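Local coordinates for MutT related protein (Methanosarcina mazei, PDB 3GRN) that probably acts as a Nudix-family (MutT-related) hydrolase, a class that typically cleaves nucleoside diphosphates linked to another group, its own substrate being unidentified, at residues Trp38-Gly43 with Ala124-Phe129; Trp60-Ile65 with Tyr103-Tyr108. One frame throughout, in Å; residues are numbered along the deposited sequence. Where two conformers were deposited one is given.

Both contacts lie within the Nudix domain, their centres about 15 Å apart. In interaction 1, strand 38-44 meets helix 124-137 in the buried interior; in interaction 2, the end of helix 51-63 meets the chain entering strand 105-111, outermost of this chain's sheet. The two contacts join directly where Gly-42 N probably hydrogen-bonds Glu-62 OE1 at 2.9 Å. Trp-38 CH2 packs on Glu-107 CG at 3.9 Å, a second link. Residues 43-64 match the Nudix box, whose glutamates bind catalytic metal in relatives, so interaction 2 probably borders the active site; a glycerol, probably from the crystallisation liquor, sits about 3 Å from the side chain of Glu-104. Interaction 1 is packing of helix on sheet.

Interaction 1. Residues Trp38-Gly43 with Ala124-Phe129; sequences WDLPGG and AYFRDF
Asp-39 meets the ring edge of Phe-126: its carboxylate oxygen OD1 lies close to the ring plane, 2.9 Å from Phe-126 CE2. That spacing is short for an oxygen beside an aromatic C-H, and Asp-39 was deposited in two conformers, so its exact value is doubtful. A chi1 of -152° turns the carboxylate away from the backbone N and brings OD1 to the helix, the carboxylate plane lying 47° from that of the ring. Asp-39 OD1 also takes a weak bond from Leu-40 N, while OD2 is paired with Arg-27 in a salt bridge, so this buried acid has polar partners at both oxygens. Leu-40 follows with its side chain pointing at helix 124-137. Its CG stands 4.2 Å above one face of the Phe-126 ring, toward the rim, and methyl CD1 comes to 4.0 Å from Phe-126 CE1. A branched apolar side chain suits this place, since it lies over an aromatic face and also touches Leu-14 and Leu-24 of the sheet. On the opposite face of that ring lies Tyr-125 CE1, 3.5 Å above the plane, so Phe-126 is held between a leucine and a tyrosine; Tyr-12 adds an edge-to-face partner. A valine here, lacking the ring, would probably leave a gap between Leu-40 and Tyr-125 and Asp-39 OD1 without its edge contact. Helix and sheet are thus joined by leucine-on-ring packing and a carboxylate at the ring edge, with no hydrogen bond between the two segments; the edge-on approach is consistent with slightly positive ring hydrogens facing the oxygen.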
ATOM      1  N   TRP A  38      13.396   7.017   7.330  1.00 26.43           N
ATOM      2  CA  TRP A  38      14.014   6.445   6.110  1.00 24.57           C
ATOM      3  C   TRP A  38      13.911   4.896   6.067  1.00 24.77           C
ATOM      4  O   TRP A  38      13.924   4.251   7.108  1.00 22.02           O
ATOM      5  CB  TRP A  38      15.463   6.918   5.959  1.00 28.43           C
ATOM      6  CG  TRP A  38      15.532   8.374   5.675  1.00 34.74           C
ATOM      7  CD1 TRP A  38      15.641   9.388   6.595  1.00 36.26           C
ATOM      8  CD2 TRP A  38      15.436   9.002   4.394  1.00 28.17           C
ATOM      9  NE1 TRP A  38      15.640  10.608   5.956  1.00 32.72           N
ATOM     10  CE2 TRP A  38      15.514  10.400   4.606  1.00 31.13           C
ATOM     11  CE3 TRP A  38      15.297   8.523   3.082  1.00 28.14           C
ATOM     12  CZ2 TRP A  38      15.464  11.320   3.555  1.00 29.75           C
ATOM     13  CZ3 TRP A  38      15.249   9.440   2.041  1.00 29.10           C
ATOM     14  CH2 TRP A  38      15.331  10.821   2.286  1.00 28.74           C
ATOM     15  N   ASP A  39      13.780   4.328   4.857  1.00 19.29           N
ATOM     16  CA  ASP A  39      13.495   2.914   4.640  0.50 20.59           C
ATOM     17  C   ASP A  39      14.094   2.474   3.288  1.00 16.43           C
ATOM     18  O   ASP A  39      14.462   3.317   2.467  1.00 16.54           O
ATOM     19  CB  ASP A  39      11.966   2.719   4.641  0.50 16.09           C
ATOM     20  CG  ASP A  39      11.533   1.333   5.102  0.50 20.48           C
ATOM     21  OD1 ASP A  39      12.363   0.411   5.123  0.50 31.62           O
ATOM     22  OD2 ASP A  39      10.344   1.151   5.445  0.50 27.39           O
ATOM     23  N   LEU A  40      14.161   1.172   3.043  1.00 16.95           N
ATOM     24  CA  LEU A  40      14.488   0.668   1.719  1.00 13.72           C
ATOM     25  C   LEU A  40      13.165   0.431   1.017  1.00 13.48           C
ATOM     26  O   LEU A  40      12.133   0.210   1.699  1.00 16.03           O
ATOM     27  CB  LEU A  40      15.257  -0.654   1.799  1.00 13.59           C
ATOM     28  CG  LEU A  40      16.701  -0.669   2.301  1.00 17.21           C
ATOM     29  CD1 LEU A  40      17.213  -2.094   2.338  1.00 21.70           C
ATOM     30  CD2 LEU A  40      17.586   0.148   1.364  1.00 24.44           C
ATOM     31  N   PRO A  41      13.179   0.400  -0.333  1.00 15.34           N
ATOM     32  CA  PRO A  41      11.984  -0.048  -1.060  1.00 15.32           C
ATOM     33  C   PRO A  41      11.654  -1.482  -0.681  1.00 14.27           C
ATOM     34  O   PRO A  41      12.558  -2.287  -0.547  1.00 13.27           O
ATOM     35  CB  PRO A  41      12.426  -0.007  -2.526  1.00 15.07           C
ATOM     36  CG  PRO A  41      13.547   0.930  -2.555  1.00 18.08           C
ATOM     37  CD  PRO A  41      14.258   0.794  -1.260  1.00 17.12           C
ATOM     38  N   GLY A  42      10.389  -1.756  -0.434  1.00 15.89           N
ATOM     39  CA  GLY A  42       9.955  -3.113  -0.086  1.00 15.34           C
ATOM     40  C   GLY A  42       8.784  -3.081   0.854  1.00 21.00           C
ATOM     41  O   GLY A  42       8.189  -2.016   1.078  1.00 22.41           O
ATOM     42  N   GLY A  43       8.440  -4.237   1.418  1.00 15.22           N
ATOM     43  CA  GLY A  43       7.322  -4.294   2.349  1.00 16.71           C
ATOM     44  C   GLY A  43       6.875  -5.717   2.548  1.00 20.02           C
ATOM     45  O   GLY A  43       7.595  -6.648   2.166  1.00 15.57           O
ATOM     46  N   ALA A 124      18.286   1.470  13.118  1.00 22.78           N
ATOM     47  CA  ALA A 124      19.489   0.722  13.519  1.00 21.02           C
ATOM     48  C   ALA A 124      19.650  -0.618  12.821  1.00 20.49           C
ATOM     49  O   ALA A 124      20.752  -0.974  12.418  1.00 21.21           O
ATOM     50  CB  ALA A 124      19.536   0.548  15.040  1.00 27.46           C
ATOM     51  N   TYR A 125      18.537  -1.317  12.611  1.00 21.33           N
ATOM     52  CA  TYR A 125      18.579  -2.617  11.942  1.00 21.98           C
ATOM     53  C   TYR A 125      19.047  -2.532  10.483  1.00 19.08           C
ATOM     54  O   TYR A 125      19.715  -3.453  10.003  1.00 24.98           O
ATOM     55  CB  TYR A 125      17.246  -3.371  12.070  1.00 19.81           C
ATOM     56  CG  TYR A 125      16.024  -2.585  11.672  1.00 23.03           C
ATOM     57  CD1 TYR A 125      15.628  -2.511  10.347  1.00 23.64           C
ATOM     58  CD2 TYR A 125      15.262  -1.910  12.625  1.00 22.32           C
ATOM     59  CE1 TYR A 125      14.515  -1.785   9.977  1.00 20.71           C
ATOM     60  CE2 TYR A 125      14.141  -1.199  12.273  1.00 23.97           C
ATOM     61  CZ  TYR A 125      13.776  -1.125  10.930  1.00 28.42           C
ATOM     62  OH  TYR A 125      12.660  -0.416  10.529  1.00 33.04           O
ATOM     63  N   PHE A 126      18.697  -1.441   9.793  1.00 18.96           N
ATOM     64  CA  PHE A 126      19.183  -1.236   8.427  1.00 20.93           C
ATOM     65  C   PHE A 126      20.662  -0.842   8.419  1.00 23.34           C
ATOM     66  O   PHE A 126      21.424  -1.336   7.593  1.00 20.77           O
ATOM     67  CB  PHE A 126      18.355  -0.197   7.677  1.00 20.75           C
ATOM     68  CG  PHE A 126      17.035  -0.716   7.156  1.00 20.86           C
ATOM     69  CD1 PHE A 126      16.948  -1.957   6.534  1.00 28.34           C
ATOM     70  CD2 PHE A 126      15.892   0.079   7.230  1.00 26.07           C
ATOM     71  CE1 PHE A 126      15.730  -2.425   6.033  1.00 28.88           C
ATOM     72  CE2 PHE A 126      14.671  -0.379   6.727  1.00 25.71           C
ATOM     73  CZ  PHE A 126      14.595  -1.635   6.133  1.00 25.04           C
ATOM     74  N   ARG A 127      21.053   0.036   9.345  1.00 20.63           N
ATOM     75  CA  ARG A 127      22.456   0.410   9.557  1.00 28.59           C
ATOM     76  C   ARG A 127      23.311  -0.854   9.718  1.00 26.57           C
ATOM     77  O   ARG A 127      24.292  -1.032   9.009  1.00 26.17           O
ATOM     78  CB  ARG A 127      22.573   1.314  10.799  1.00 25.86           C
ATOM     79  CG  ARG A 127      23.871   2.087  10.915  1.00 43.88           C
ATOM     80  CD  ARG A 127      23.893   2.954  12.183  1.00 38.91           C
ATOM     81  NE  ARG A 127      22.803   3.934  12.203  1.00 55.98           N
ATOM     82  CZ  ARG A 127      21.860   4.000  13.143  1.00 51.31           C
ATOM     83  NH1 ARG A 127      20.916   4.926  13.062  1.00 58.11           N
ATOM     84  NH2 ARG A 127      21.865   3.159  14.170  1.00 49.02           N
ATOM     85  N   ASP A 128      22.907  -1.718  10.650  1.00 25.46           N
ATOM     86  CA  ASP A 128      23.546  -3.013  10.891  0.60 23.41           C
ATOM     87  C   ASP A 128      23.613  -3.856   9.613  1.00 25.77           C
ATOM     88  O   ASP A 128      24.653  -4.441   9.293  1.00 25.86           O
ATOM     89  CB  ASP A 128      22.772  -3.761  11.977  0.60 28.36           C
ATOM     90  CG  ASP A 128      23.496  -4.990  12.483  0.60 33.89           C
ATOM     91  OD1 ASP A 128      24.612  -4.850  13.033  0.60 40.00           O
ATOM     92  OD2 ASP A 128      22.931  -6.098  12.356  0.60 38.13           O
ATOM     93  N   PHE A 129      22.497  -3.917   8.881  1.00 25.77           N
ATOM     94  CA  PHE A 129      22.463  -4.688   7.636  1.00 22.90           C
ATOM     95  C   PHE A 129      23.552  -4.228   6.682  1.00 21.64           C
ATOM     96  O   PHE A 129      24.266  -5.052   6.117  1.00 22.82           O
ATOM     97  CB  PHE A 129      21.110  -4.616   6.909  1.00 22.27           C
ATOM     98  CG  PHE A 129      21.168  -5.192   5.508  1.00 19.28           C
ATOM     99  CD1 PHE A 129      21.061  -6.564   5.312  1.00 23.41           C
ATOM    100  CD2 PHE A 129      21.404  -4.368   4.394  1.00 19.38           C
ATOM    101  CE1 PHE A 129      21.166  -7.116   4.045  1.00 24.74           C
ATOM    102  CE2 PHE A 129      21.506  -4.903   3.123  1.00 19.77           C
ATOM    103  CZ  PHE A 129      21.386  -6.285   2.946  1.00 28.35           C
TER

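Interaction 2. Residues Trp60-Ile65 with Tyr103-Tyr108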
ATOM      1  N   TRP A  60       7.878  -1.795  -7.712  1.00 12.57           N
ATOM      2  CA  TRP A  60       7.069  -1.087  -8.721  1.00 15.11           C
ATOM      3  C   TRP A  60       6.077  -0.114  -8.092  1.00 12.59           C
ATOM      4  O   TRP A  60       6.035   1.057  -8.480  1.00 14.97           O
ATOM      5  CB  TRP A  60       6.352  -1.972  -9.731  1.00 22.19           C
ATOM      6  CG  TRP A  60       5.901  -1.057 -10.886  1.00 28.75           C
ATOM      7  CD1 TRP A  60       6.704  -0.525 -11.881  1.00 23.54           C
ATOM      8  CD2 TRP A  60       4.607  -0.484 -11.078  1.00 28.95           C
ATOM      9  NE1 TRP A  60       5.963   0.307 -12.696  1.00 27.56           N
ATOM     10  CE2 TRP A  60       4.679   0.348 -12.229  1.00 36.66           C
ATOM     11  CE3 TRP A  60       3.384  -0.601 -10.406  1.00 37.06           C
ATOM     12  CZ2 TRP A  60       3.575   1.040 -12.722  1.00 37.65           C
ATOM     13  CZ3 TRP A  60       2.290   0.104 -10.901  1.00 31.88           C
ATOM     14  CH2 TRP A  60       2.394   0.906 -12.046  1.00 34.38           C
ATOM     15  N   GLU A  61       5.338  -0.566  -7.073  1.00 12.07           N
ATOM     16  CA  GLU A  61       4.294   0.274  -6.487  1.00 12.15           C
ATOM     17  C   GLU A  61       4.853   1.461  -5.733  1.00 14.68           C
ATOM     18  O   GLU A  61       4.231   2.511  -5.703  1.00 16.01           O
ATOM     19  CB  GLU A  61       3.374  -0.543  -5.581  1.00 15.20           C
ATOM     20  CG  GLU A  61       2.599  -1.585  -6.344  1.00 19.81           C
ATOM     21  CD  GLU A  61       1.502  -2.235  -5.520  1.00 37.69           C
ATOM     22  OE1 GLU A  61       1.398  -1.937  -4.298  1.00 26.74           O
ATOM     23  OE2 GLU A  61       0.759  -3.053  -6.113  1.00 26.63           O
ATOM     24  N   GLU A  62       6.064   1.315  -5.171  1.00  8.76           N
ATOM     25  CA  GLU A  62       6.629   2.385  -4.353  1.00 10.80           C
ATOM     26  C   GLU A  62       7.450   3.403  -5.130  1.00 14.38           C
ATOM     27  O   GLU A  62       7.637   4.535  -4.675  1.00 16.52           O
ATOM     28  CB  GLU A  62       7.485   1.795  -3.247  1.00 10.04           C
ATOM     29  CG  GLU A  62       6.628   0.969  -2.281  1.00 12.75           C
ATOM     30  CD  GLU A  62       7.395   0.352  -1.166  1.00 27.22           C
ATOM     31  OE1 GLU A  62       8.637   0.360  -1.209  1.00 22.62           O
ATOM     32  OE2 GLU A  62       6.729  -0.154  -0.245  1.00 35.71           O
ATOM     33  N   THR A  63       8.006   2.963  -6.263  1.00 12.03           N
ATOM     34  CA  THR A  63       9.008   3.775  -6.968  1.00 10.42           C
ATOM     35  C   THR A  63       8.798   3.884  -8.483  1.00 13.22           C
ATOM     36  O   THR A  63       9.455   4.697  -9.124  1.00 13.95           O
ATOM     37  CB  THR A  63      10.448   3.224  -6.786  1.00 11.80           C
ATOM     38  OG1 THR A  63      10.599   2.031  -7.556  1.00 14.29           O
ATOM     39  CG2 THR A  63      10.839   2.968  -5.284  1.00 14.06           C
ATOM     40  N   GLY A  64       7.936   3.058  -9.070  1.00 12.02           N
ATOM     41  CA  GLY A  64       7.765   3.082 -10.543  1.00 17.52           C
ATOM     42  C   GLY A  64       8.807   2.239 -11.284  1.00 17.50           C
ATOM     43  O   GLY A  64       8.751   2.112 -12.517  1.00 17.36           O
ATOM     44  N   ILE A  65       9.772   1.684 -10.547  1.00 13.16           N
ATOM     45  CA  ILE A  65      10.844   0.883 -11.140  1.00 15.76           C
ATOM     46  C   ILE A  65      10.396  -0.537 -11.426  1.00 18.23           C
ATOM     47  O   ILE A  65       9.861  -1.220 -10.550  1.00 15.51           O
ATOM     48  CB  ILE A  65      12.131   0.898 -10.254  1.00 17.52           C
ATOM     49  CG1 ILE A  65      12.668   2.337 -10.153  1.00 15.72           C
ATOM     50  CG2 ILE A  65      13.237  -0.066 -10.805  1.00 18.97           C
ATOM     51  CD1 ILE A  65      13.708   2.555  -9.093  1.00 22.10           C
ATOM     52  N   TYR A 103       1.715   7.356  -2.065  1.00 15.88           N
ATOM     53  CA  TYR A 103       1.268   7.837  -0.746  1.00 20.45           C
ATOM     54  C   TYR A 103       2.131   7.327   0.406  1.00 22.18           C
ATOM     55  O   TYR A 103       2.153   7.942   1.472  1.00 24.00           O
ATOM     56  CB  TYR A 103      -0.194   7.416  -0.489  1.00 17.34           C
ATOM     57  CG  TYR A 103      -0.441   5.921  -0.375  1.00 20.69           C
ATOM     58  CD1 TYR A 103      -0.586   5.304   0.888  1.00 27.01           C
ATOM     59  CD2 TYR A 103      -0.616   5.130  -1.511  1.00 21.65           C
ATOM     60  CE1 TYR A 103      -0.853   3.932   1.001  1.00 25.64           C
ATOM     61  CE2 TYR A 103      -0.887   3.750  -1.409  1.00 27.60           C
ATOM     62  CZ  TYR A 103      -0.993   3.160  -0.152  1.00 28.77           C
ATOM     63  OH  TYR A 103      -1.255   1.802  -0.051  1.00 27.85           O
ATOM     64  N   GLU A 104       2.835   6.213   0.186  1.00 17.46           N
ATOM     65  CA  GLU A 104       3.615   5.571   1.258  1.00 19.24           C
ATOM     66  C   GLU A 104       4.868   6.351   1.645  1.00 19.42           C
ATOM     67  O   GLU A 104       5.389   6.186   2.754  1.00 22.55           O
ATOM     68  CB  GLU A 104       3.965   4.121   0.882  1.00 16.65           C
ATOM     69  CG  GLU A 104       2.739   3.208   0.748  1.00 26.97           C
ATOM     70  CD  GLU A 104       3.083   1.721   0.744  1.00 36.68           C
ATOM     71  OE1 GLU A 104       4.022   1.315   0.017  1.00 43.64           O
ATOM     72  OE2 GLU A 104       2.399   0.956   1.465  1.00 46.94           O
ATOM     73  N   HIS A 105       5.375   7.186   0.734  1.00 14.51           N
ATOM     74  CA  HIS A 105       6.646   7.860   0.956  1.00 15.75           C
ATOM     75  C   HIS A 105       6.632   9.315   0.524  1.00 21.54           C
ATOM     76  O   HIS A 105       5.947   9.663  -0.440  1.00 21.56           O
ATOM     77  CB  HIS A 105       7.805   7.141   0.261  1.00 18.03           C
ATOM     78  CG  HIS A 105       8.019   5.735   0.725  1.00 19.19           C
ATOM     79  ND1 HIS A 105       7.507   4.646   0.050  1.00 15.89           N
ATOM     80  CD2 HIS A 105       8.686   5.239   1.793  1.00 17.73           C
ATOM     81  CE1 HIS A 105       7.850   3.538   0.682  1.00 20.59           C
ATOM     82  NE2 HIS A 105       8.571   3.868   1.738  1.00 15.72           N
ATOM     83  N   ILE A 106       7.384  10.159   1.228  1.00 19.32           N
ATOM     84  CA  ILE A 106       7.366  11.609   0.945  1.00 22.83           C
ATOM     85  C   ILE A 106       8.567  12.144   0.178  1.00 23.47           C
ATOM     86  O   ILE A 106       8.480  13.170  -0.500  1.00 26.38           O
ATOM     87  CB  ILE A 106       7.124  12.461   2.214  1.00 27.54           C
ATOM     88  CG1 ILE A 106       8.054  12.033   3.358  1.00 28.58           C
ATOM     89  CG2 ILE A 106       5.644  12.409   2.606  1.00 35.97           C
ATOM     90  CD1 ILE A 106       7.378  12.159   4.729  1.00 38.96           C
ATOM     91  N   GLU A 107       9.690  11.443   0.281  1.00 20.13           N
ATOM     92  CA  GLU A 107      10.880  11.775  -0.482  1.00 20.62           C
ATOM     93  C   GLU A 107      11.784  10.572  -0.696  1.00 17.78           C
ATOM     94  O   GLU A 107      11.600   9.528  -0.081  1.00 16.57           O
ATOM     95  CB  GLU A 107      11.676  12.931   0.133  1.00 29.09           C
ATOM     96  CG  GLU A 107      11.986  12.794   1.599  1.00 36.91           C
ATOM     97  CD  GLU A 107      12.312  14.136   2.247  1.00 44.04           C
ATOM     98  OE1 GLU A 107      12.722  15.075   1.528  1.00 49.77           O
ATOM     99  OE2 GLU A 107      12.150  14.248   3.478  1.00 37.51           O
ATOM    100  N   TYR A 108      12.754  10.750  -1.578  1.00 19.88           N
ATOM    101  CA  TYR A 108      13.750   9.719  -1.823  1.00 19.87           C
ATOM    102  C   TYR A 108      15.112  10.352  -1.929  1.00 25.97           C
ATOM    103  O   TYR A 108      15.229  11.559  -2.117  1.00 21.94           O
ATOM    104  CB  TYR A 108      13.434   8.912  -3.089  1.00 19.34           C
ATOM    105  CG  TYR A 108      13.602   9.692  -4.373  1.00 15.44           C
ATOM    106  CD1 TYR A 108      14.840   9.745  -5.026  1.00 24.36           C
ATOM    107  CD2 TYR A 108      12.532  10.409  -4.914  1.00 23.28           C
ATOM    108  CE1 TYR A 108      15.010  10.473  -6.204  1.00 26.08           C
ATOM    109  CE2 TYR A 108      12.684  11.137  -6.091  1.00 20.92           C
ATOM    110  CZ  TYR A 108      13.933  11.174  -6.727  1.00 25.85           C
ATOM    111  OH  TYR A 108      14.116  11.888  -7.895  1.00 28.42           O
TER
HETATM  112  O   HOH W   1       6.295   5.148  -2.453  1.00 16.74           O
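This is a polar, largely buried contact in which Glu-62, near the end of helix 51-63, meets Glu-104 and His-105, where the chain enters strand 105-111, outermost of this chain's sheet, with no direct hydrogen bond between them. Two carboxylates approach instead: Glu-62 OE2 is 3.1 Å from Glu-104 OE1, a pair of acceptors, with the carboxylate planes 60° apart. Glu-62 reaches across on an extended chain, its OE1 meanwhile bonded to Gly-42 N of strand 38-44. His-105 turns the edge of its ring to this group, CE1 lying 3.7 Å from Glu-62 CD and the ring plane 72° from the carboxylate. The helix belongs to the Nudix box: residues 43-64 fit the family pattern, whose glutamates bind metal in relatives, though none is modelled here. Glu-58 OE1 lies close to Glu-62 OE2 as well, consistent with the metal-binding glutamates of those relatives. A water bridges the backbone and the ring: it donates a hydrogen bond to Glu-62 O (2.7 Å) and lies 2.8 Å from His-105 ND1. A histidine suits this place because its ring nitrogen can meet the water in the ring plane. Past Glu-62, Thr-63 OG1 accepts from Ile-65 N in an ST turn, and Gly-64 takes the positive phi (84°) that lets the chain leave the helix.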